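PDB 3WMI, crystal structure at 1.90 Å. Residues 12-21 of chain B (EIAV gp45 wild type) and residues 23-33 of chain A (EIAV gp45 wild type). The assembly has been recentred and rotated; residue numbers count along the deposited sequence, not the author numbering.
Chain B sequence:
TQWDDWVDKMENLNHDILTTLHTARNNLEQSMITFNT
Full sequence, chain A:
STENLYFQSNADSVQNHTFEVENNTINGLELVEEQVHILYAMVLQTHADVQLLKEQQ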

ATOM      1  N   ASN B  12       3.581   0.827  17.399  1.00 18.24           N
ATOM      2  CA  ASN B  12       4.899   1.039  16.813  1.00 19.98           C
ATOM      3  C   ASN B  12       4.846   1.072  15.288  1.00 21.07           C
ATOM      4  O   ASN B  12       5.514   1.888  14.645  1.00 18.75           O
ATOM      5  CB  ASN B  12       5.867  -0.033  17.293  1.00 24.01           C
ATOM      6  CG  ASN B  12       6.193   0.110  18.758  1.00 30.76           C
ATOM      7  OD1 ASN B  12       5.970   1.167  19.350  1.00 31.45           O
ATOM      8  ND2 ASN B  12       6.725  -0.949  19.354  1.00 31.67           N
ATOM      9  N   LEU B  13       4.044   0.181  14.712  1.00 16.99           N
ATOM     10  CA  LEU B  13       3.810   0.175  13.272  1.00 16.17           C
ATOM     11  C   LEU B  13       3.146   1.481  12.796  1.00 16.24           C
ATOM     12  O   LEU B  13       3.480   1.998  11.730  1.00 14.96           O
ATOM     13  CB  LEU B  13       2.936  -1.024  12.898  1.00 17.44           C
ATOM     14  CG  LEU B  13       3.545  -2.269  12.233  1.00 20.70           C
ATOM     15  CD1 LEU B  13       5.051  -2.202  12.079  1.00 22.21           C
ATOM     16  CD2 LEU B  13       3.107  -3.563  12.915  1.00 16.43           C
ATOM     17  N   ASN B  14       2.185   1.990  13.567  1.00 15.11           N
ATOM     18  CA  ASN B  14       1.581   3.294  13.273  1.00 17.62           C
ATOM     19  C   ASN B  14       2.663   4.340  13.056  1.00 19.47           C
ATOM     20  O   ASN B  14       2.659   5.071  12.056  1.00 16.46           O
ATOM     21  CB  ASN B  14       0.658   3.765  14.407  1.00 15.54           C
ATOM     22  CG  ASN B  14      -0.685   3.063  14.412  1.00 15.95           C
ATOM     23  OD1 ASN B  14      -1.036   2.340  13.479  1.00 15.43           O
ATOM     24  ND2 ASN B  14      -1.461   3.296  15.468  1.00 19.20           N
ATOM     25  N   HIS B  15       3.601   4.404  13.993  1.00 16.61           N
ATOM     26  CA  HIS B  15       4.662   5.397  13.908  1.00 21.53           C
ATOM     27  C   HIS B  15       5.560   5.158  12.693  1.00 21.17           C
ATOM     28  O   HIS B  15       5.876   6.099  11.960  1.00 18.86           O
ATOM     29  CB  HIS B  15       5.489   5.406  15.191  1.00 27.58           C
ATOM     30  CG  HIS B  15       6.674   6.315  15.135  1.00 33.82           C
ATOM     31  ND1 HIS B  15       6.560   7.691  15.116  1.00 35.72           N
ATOM     32  CD2 HIS B  15       8.001   6.047  15.086  1.00 34.33           C
ATOM     33  CE1 HIS B  15       7.763   8.228  15.062  1.00 34.02           C
ATOM     34  NE2 HIS B  15       8.657   7.254  15.044  1.00 37.97           N
ATOM     35  N   ASP B  16       5.956   3.904  12.485  1.00 17.75           N
ATOM     36  CA  ASP B  16       6.798   3.528  11.349  1.00 18.05           C
ATOM     37  C   ASP B  16       6.165   3.937  10.020  1.00 16.62           C
ATOM     38  O   ASP B  16       6.844   4.433   9.121  1.00 16.10           O
ATOM     39  CB  ASP B  16       7.026   2.013  11.310  1.00 20.28           C
ATOM     40  CG  ASP B  16       7.887   1.499  12.455  1.00 22.90           C
ATOM     41  OD1 ASP B  16       8.612   2.299  13.071  1.00 24.11           O
ATOM     42  OD2 ASP B  16       7.838   0.275  12.719  1.00 26.88           O
ATOM     43  N   ILE B  17       4.867   3.701   9.880  1.00 13.89           N
ATOM     44  CA  ILE B  17       4.185   4.000   8.619  1.00 14.94           C
ATOM     45  C   ILE B  17       4.063   5.509   8.401  1.00 18.29           C
ATOM     46  O   ILE B  17       4.248   6.007   7.286  1.00 15.21           O
ATOM     47  CB  ILE B  17       2.806   3.324   8.567  1.00 16.35           C
ATOM     48  CG1 ILE B  17       3.000   1.821   8.438  1.00 13.78           C
ATOM     49  CG2 ILE B  17       1.998   3.840   7.400  1.00 16.51           C
ATOM     50  CD1 ILE B  17       1.767   1.014   8.679  1.00 15.91           C
ATOM     51  N   LEU B  18       3.768   6.238   9.473  1.00 16.93           N
ATOM     52  CA  LEU B  18       3.727   7.699   9.412  1.00 18.38           C
ATOM     53  C   LEU B  18       5.041   8.265   8.903  1.00 15.12           C
ATOM     54  O   LEU B  18       5.059   9.131   8.032  1.00 19.34           O
ATOM     55  CB  LEU B  18       3.431   8.285  10.797  1.00 19.30           C
ATOM     56  CG  LEU B  18       1.974   8.592  11.128  1.00 26.38           C
ATOM     57  CD1 LEU B  18       1.815   8.940  12.609  1.00 26.98           C
ATOM     58  CD2 LEU B  18       1.503   9.734  10.262  1.00 22.81           C
ATOM     59  N   THR B  19       6.148   7.776   9.448  1.00 16.03           N
ATOM     60  CA  THR B  19       7.461   8.286   9.055  1.00 19.26           C
ATOM     61  C   THR B  19       7.813   7.857   7.638  1.00 19.18           C
ATOM     62  O   THR B  19       8.433   8.615   6.883  1.00 17.32           O
ATOM     63  CB  THR B  19       8.565   7.860  10.047  1.00 24.08           C
ATOM     64  OG1 THR B  19       8.714   6.436  10.030  1.00 30.93           O
ATOM     65  CG2 THR B  19       8.192   8.289  11.453  1.00 18.75           C
ATOM     66  N   THR B  20       7.403   6.647   7.272  1.00 18.34           N
ATOM     67  CA  THR B  20       7.670   6.121   5.941  1.00 17.91           C
ATOM     68  C   THR B  20       6.930   6.924   4.869  1.00 16.53           C
ATOM     69  O   THR B  20       7.507   7.265   3.833  1.00 15.51           O
ATOM     70  CB  THR B  20       7.315   4.618   5.837  1.00 16.87           C
ATOM     71  OG1 THR B  20       8.188   3.856   6.677  1.00 15.83           O
ATOM     72  CG2 THR B  20       7.477   4.121   4.406  1.00 18.84           C
ATOM     73  N   LEU B  21       5.660   7.233   5.113  1.00 15.78           N
ATOM     74  CA  LEU B  21       4.883   8.037   4.170  1.00 17.85           C
ATOM     75  C   LEU B  21       5.473   9.432   4.028  1.00 17.99           C
ATOM     76  O   LEU B  21       5.569   9.947   2.923  1.00 16.43           O
ATOM     77  CB  LEU B  21       3.411   8.131   4.586  1.00 19.17           C
ATOM     78  CG  LEU B  21       2.628   6.814   4.566  1.00 18.89           C
ATOM     79  CD1 LEU B  21       1.235   7.003   5.135  1.00 21.93           C
ATOM     80  CD2 LEU B  21       2.553   6.260   3.165  1.00 18.58           C
TER
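Chain A, residues 23-33: NNTINGLELVE

Packing of residues 23-33 of chain A against residues 12-21 of chain B in EIAV gp45. Both stretches are helical throughout and belong to longer helices that extend beyond them at each end. The chain A backbone stays close to phi -60° and psi -40°, and its i to i+4 hydrogen bonds run unbroken from Asn A27 N to Asn A23 O (2.9 Å) through to Glu A33 N to Leu A29 O (2.9 Å). Chain A runs nearly antiparallel to chain B: the N-to-C directions differ by 161°, the signed crossing angle is -161°, and the axes approach to 9.5 Å. In this register Ile B17 lies nearest Gly A28, with CA atoms 5.9 Å apart, and Thr B20 nearest Asn A24, with CA atoms 6.1 Å apart; the antiparallel run reverses the order of partners, so that the later residues of chain A reach back toward Leu B13. The two stretches together bury 370 Å².

Apolar packing centres on Leu A31, which has the largest covered area of any residue in either stretch. Its CA-to-CB bond points toward chain B, and its side chain, in the m, t rotamer, enters as a knob into a hole formed by Leu B13, Asp B16, Ile B17 and Thr B20. Leu A31 CB lies 3.5 Å from Ile B17 CG1, its CD2 lies 3.8 Å from Leu B13 CD1, and its CD1 is 3.9 Å from Asp B16 CB and 3.6 Å from Thr B20 OG1. The closest atom of the aspartate is its methylene carbon. Ile B17 also reaches Val A32: its CB leaves the backbone sideways, but the m, t side chain carries CD1 to 3.8 Å from Val A32 CG2 and also 3.8 Å from Val A32 N. Val A32 makes this contact although its own CA-to-CB bond points away from chain B.

Close backbone contacts gather around Thr B20, whose CA-to-CB bond points toward chain A. Thr B20 CG2 lies 3.2 Å from Asn A24 O and 3.9 Å from Gly A28 N, two atoms joined by a helical hydrogen bond of 2.8 Å. Gly A28 has no side chain; an ideal CB there would lie 3.6 Å from Thr B20 CG2, a tight fit. Asn A24 also directs its CA-to-CB bond toward chain B, and Asn A24 CB lies 4.4 Å from Thr B20 CG2.

Polar groups form no hydrogen bonds between the two stretches. Thr B20 OG1 instead donates to Asp B16 O within its own helix (2.8 Å), satisfying the hydroxyl beside Leu A31, while Thr B19 OG1 donates to the same carbonyl, Asp B16 O (2.9 Å). Asn A24 OD1 and Asn A27 OD1 are hydrogen-bonded elsewhere in the structure. The CA-to-CB bonds of Thr A25, Ile A26 and Leu A29 point away from chain B, and these residues make no contact with it here.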

ATOM      1  N   ASN A  23      11.299   2.300  -3.044  1.00 11.65           N
ATOM      2  CA  ASN A  23      11.666   1.596  -1.812  1.00 14.73           C
ATOM      3  C   ASN A  23      10.789   1.985  -0.607  1.00 15.57           C
ATOM      4  O   ASN A  23      10.342   1.105   0.143  1.00 13.83           O
ATOM      5  CB  ASN A  23      13.150   1.799  -1.484  1.00 16.04           C
ATOM      6  CG  ASN A  23      13.569   1.095  -0.197  1.00 21.06           C
ATOM      7  OD1 ASN A  23      13.486  -0.125  -0.095  1.00 20.64           O
ATOM      8  ND2 ASN A  23      14.015   1.863   0.783  1.00 20.26           N
ATOM      9  N   ASN A  24      10.538   3.283  -0.429  1.00 13.57           N
ATOM     10  CA  ASN A  24       9.665   3.751   0.657  1.00 15.17           C
ATOM     11  C   ASN A  24       8.270   3.147   0.531  1.00 14.70           C
ATOM     12  O   ASN A  24       7.663   2.743   1.517  1.00 14.66           O
ATOM     13  CB  ASN A  24       9.509   5.283   0.679  1.00 15.18           C
ATOM     14  CG  ASN A  24      10.828   6.037   0.860  1.00 17.42           C
ATOM     15  OD1 ASN A  24      11.010   7.113   0.287  1.00 16.34           O
ATOM     16  ND2 ASN A  24      11.735   5.492   1.663  1.00 13.84           N
ATOM     17  N   THR A  25       7.759   3.108  -0.691  1.00 14.54           N
ATOM     18  CA  THR A  25       6.390   2.680  -0.928  1.00 13.67           C
ATOM     19  C   THR A  25       6.237   1.165  -0.740  1.00 13.04           C
ATOM     20  O   THR A  25       5.244   0.693  -0.174  1.00 13.11           O
ATOM     21  CB  THR A  25       5.920   3.106  -2.324  1.00 16.16           C
ATOM     22  OG1 THR A  25       6.091   4.523  -2.464  1.00 18.39           O
ATOM     23  CG2 THR A  25       4.462   2.792  -2.481  1.00 19.66           C
ATOM     24  N   ILE A  26       7.224   0.410  -1.209  1.00 12.18           N
ATOM     25  CA  ILE A  26       7.250  -1.037  -0.972  1.00 12.26           C
ATOM     26  C   ILE A  26       7.357  -1.295   0.524  1.00 14.73           C
ATOM     27  O   ILE A  26       6.652  -2.146   1.066  1.00 12.39           O
ATOM     28  CB  ILE A  26       8.403  -1.727  -1.724  1.00 13.49           C
ATOM     29  CG1 ILE A  26       8.223  -1.569  -3.236  1.00 12.65           C
ATOM     30  CG2 ILE A  26       8.473  -3.209  -1.371  1.00 16.64           C
ATOM     31  CD1 ILE A  26       9.526  -1.840  -4.015  1.00 16.28           C
ATOM     32  N   ASN A  27       8.226  -0.542   1.195  1.00 14.62           N
ATOM     33  CA  ASN A  27       8.375  -0.678   2.641  1.00 14.39           C
ATOM     34  C   ASN A  27       7.077  -0.363   3.402  1.00 15.90           C
ATOM     35  O   ASN A  27       6.724  -1.061   4.359  1.00 13.55           O
ATOM     36  CB  ASN A  27       9.526   0.188   3.157  1.00 16.35           C
ATOM     37  CG  ASN A  27      10.885  -0.434   2.896  1.00 16.91           C
ATOM     38  OD1 ASN A  27      10.980  -1.607   2.554  1.00 18.74           O
ATOM     39  ND2 ASN A  27      11.945   0.348   3.072  1.00 20.46           N
ATOM     40  N   GLY A  28       6.381   0.687   2.977  1.00 11.45           N
ATOM     41  CA  GLY A  28       5.113   1.071   3.586  1.00 14.20           C
ATOM     42  C   GLY A  28       4.060  -0.012   3.414  1.00 14.00           C
ATOM     43  O   GLY A  28       3.327  -0.341   4.355  1.00 12.23           O
ATOM     44  N   LEU A  29       3.993  -0.576   2.213  1.00 12.19           N
ATOM     45  CA  LEU A  29       3.094  -1.690   1.953  1.00 13.75           C
ATOM     46  C   LEU A  29       3.396  -2.838   2.890  1.00 13.56           C
ATOM     47  O   LEU A  29       2.482  -3.435   3.458  1.00 13.57           O
ATOM     48  CB  LEU A  29       3.236  -2.182   0.518  1.00 15.73           C
ATOM     49  CG  LEU A  29       2.218  -1.646  -0.471  1.00 21.37           C
ATOM     50  CD1 LEU A  29       2.552  -2.156  -1.873  1.00 20.51           C
ATOM     51  CD2 LEU A  29       0.826  -2.087  -0.040  1.00 18.92           C
ATOM     52  N   GLU A  30       4.678  -3.156   3.060  1.00 13.11           N
ATOM     53  CA  GLU A  30       5.042  -4.258   3.950  1.00 14.70           C
ATOM     54  C   GLU A  30       4.638  -3.987   5.394  1.00 16.72           C
ATOM     55  O   GLU A  30       4.178  -4.891   6.095  1.00 13.61           O
ATOM     56  CB  GLU A  30       6.532  -4.575   3.888  1.00 21.20           C
ATOM     57  CG  GLU A  30       6.891  -5.767   4.767  1.00 26.03           C
ATOM     58  CD  GLU A  30       7.870  -6.713   4.099  1.00 36.52           C
ATOM     59  OE1 GLU A  30       8.857  -6.225   3.515  1.00 34.81           O
ATOM     60  OE2 GLU A  30       7.652  -7.942   4.159  1.00 40.31           O
ATOM     61  N   LEU A  31       4.816  -2.748   5.835  1.00 15.10           N
ATOM     62  CA  LEU A  31       4.426  -2.373   7.192  1.00 14.44           C
ATOM     63  C   LEU A  31       2.912  -2.479   7.379  1.00 11.53           C
ATOM     64  O   LEU A  31       2.456  -2.960   8.401  1.00 10.90           O
ATOM     65  CB  LEU A  31       4.898  -0.961   7.532  1.00 12.26           C
ATOM     66  CG  LEU A  31       6.414  -0.775   7.633  1.00 14.75           C
ATOM     67  CD1 LEU A  31       6.731   0.701   7.653  1.00 18.24           C
ATOM     68  CD2 LEU A  31       6.933  -1.457   8.877  1.00 19.08           C
ATOM     69  N   VAL A  32       2.144  -2.002   6.404  1.00 11.52           N
ATOM     70  CA  VAL A  32       0.689  -2.106   6.466  1.00 10.21           C
ATOM     71  C   VAL A  32       0.286  -3.574   6.539  1.00 12.48           C
ATOM     72  O   VAL A  32      -0.592  -3.949   7.325  1.00 12.77           O
ATOM     73  CB  VAL A  32       0.011  -1.416   5.263  1.00 12.89           C
ATOM     74  CG1 VAL A  32      -1.444  -1.797   5.167  1.00 15.85           C
ATOM     75  CG2 VAL A  32       0.186   0.113   5.345  1.00 13.73           C
ATOM     76  N   GLU A  33       0.953  -4.408   5.752  1.00 10.51           N
ATOM     77  CA  GLU A  33       0.694  -5.850   5.778  1.00 14.65           C
ATOM     78  C   GLU A  33       0.978  -6.477   7.146  1.00 13.58           C
ATOM     79  O   GLU A  33       0.280  -7.401   7.561  1.00 13.43           O
ATOM     80  CB  GLU A  33       1.480  -6.576   4.680  1.00 14.42           C
ATOM     81  CG  GLU A  33       1.242  -8.096   4.621  1.00 15.87           C
ATOM     82  CD  GLU A  33      -0.186  -8.473   4.205  1.00 15.97           C
ATOM     83  OE1 GLU A  33      -1.016  -7.568   3.966  1.00 11.68           O
ATOM     84  OE2 GLU A  33      -0.472  -9.683   4.107  1.00 17.22           O
TER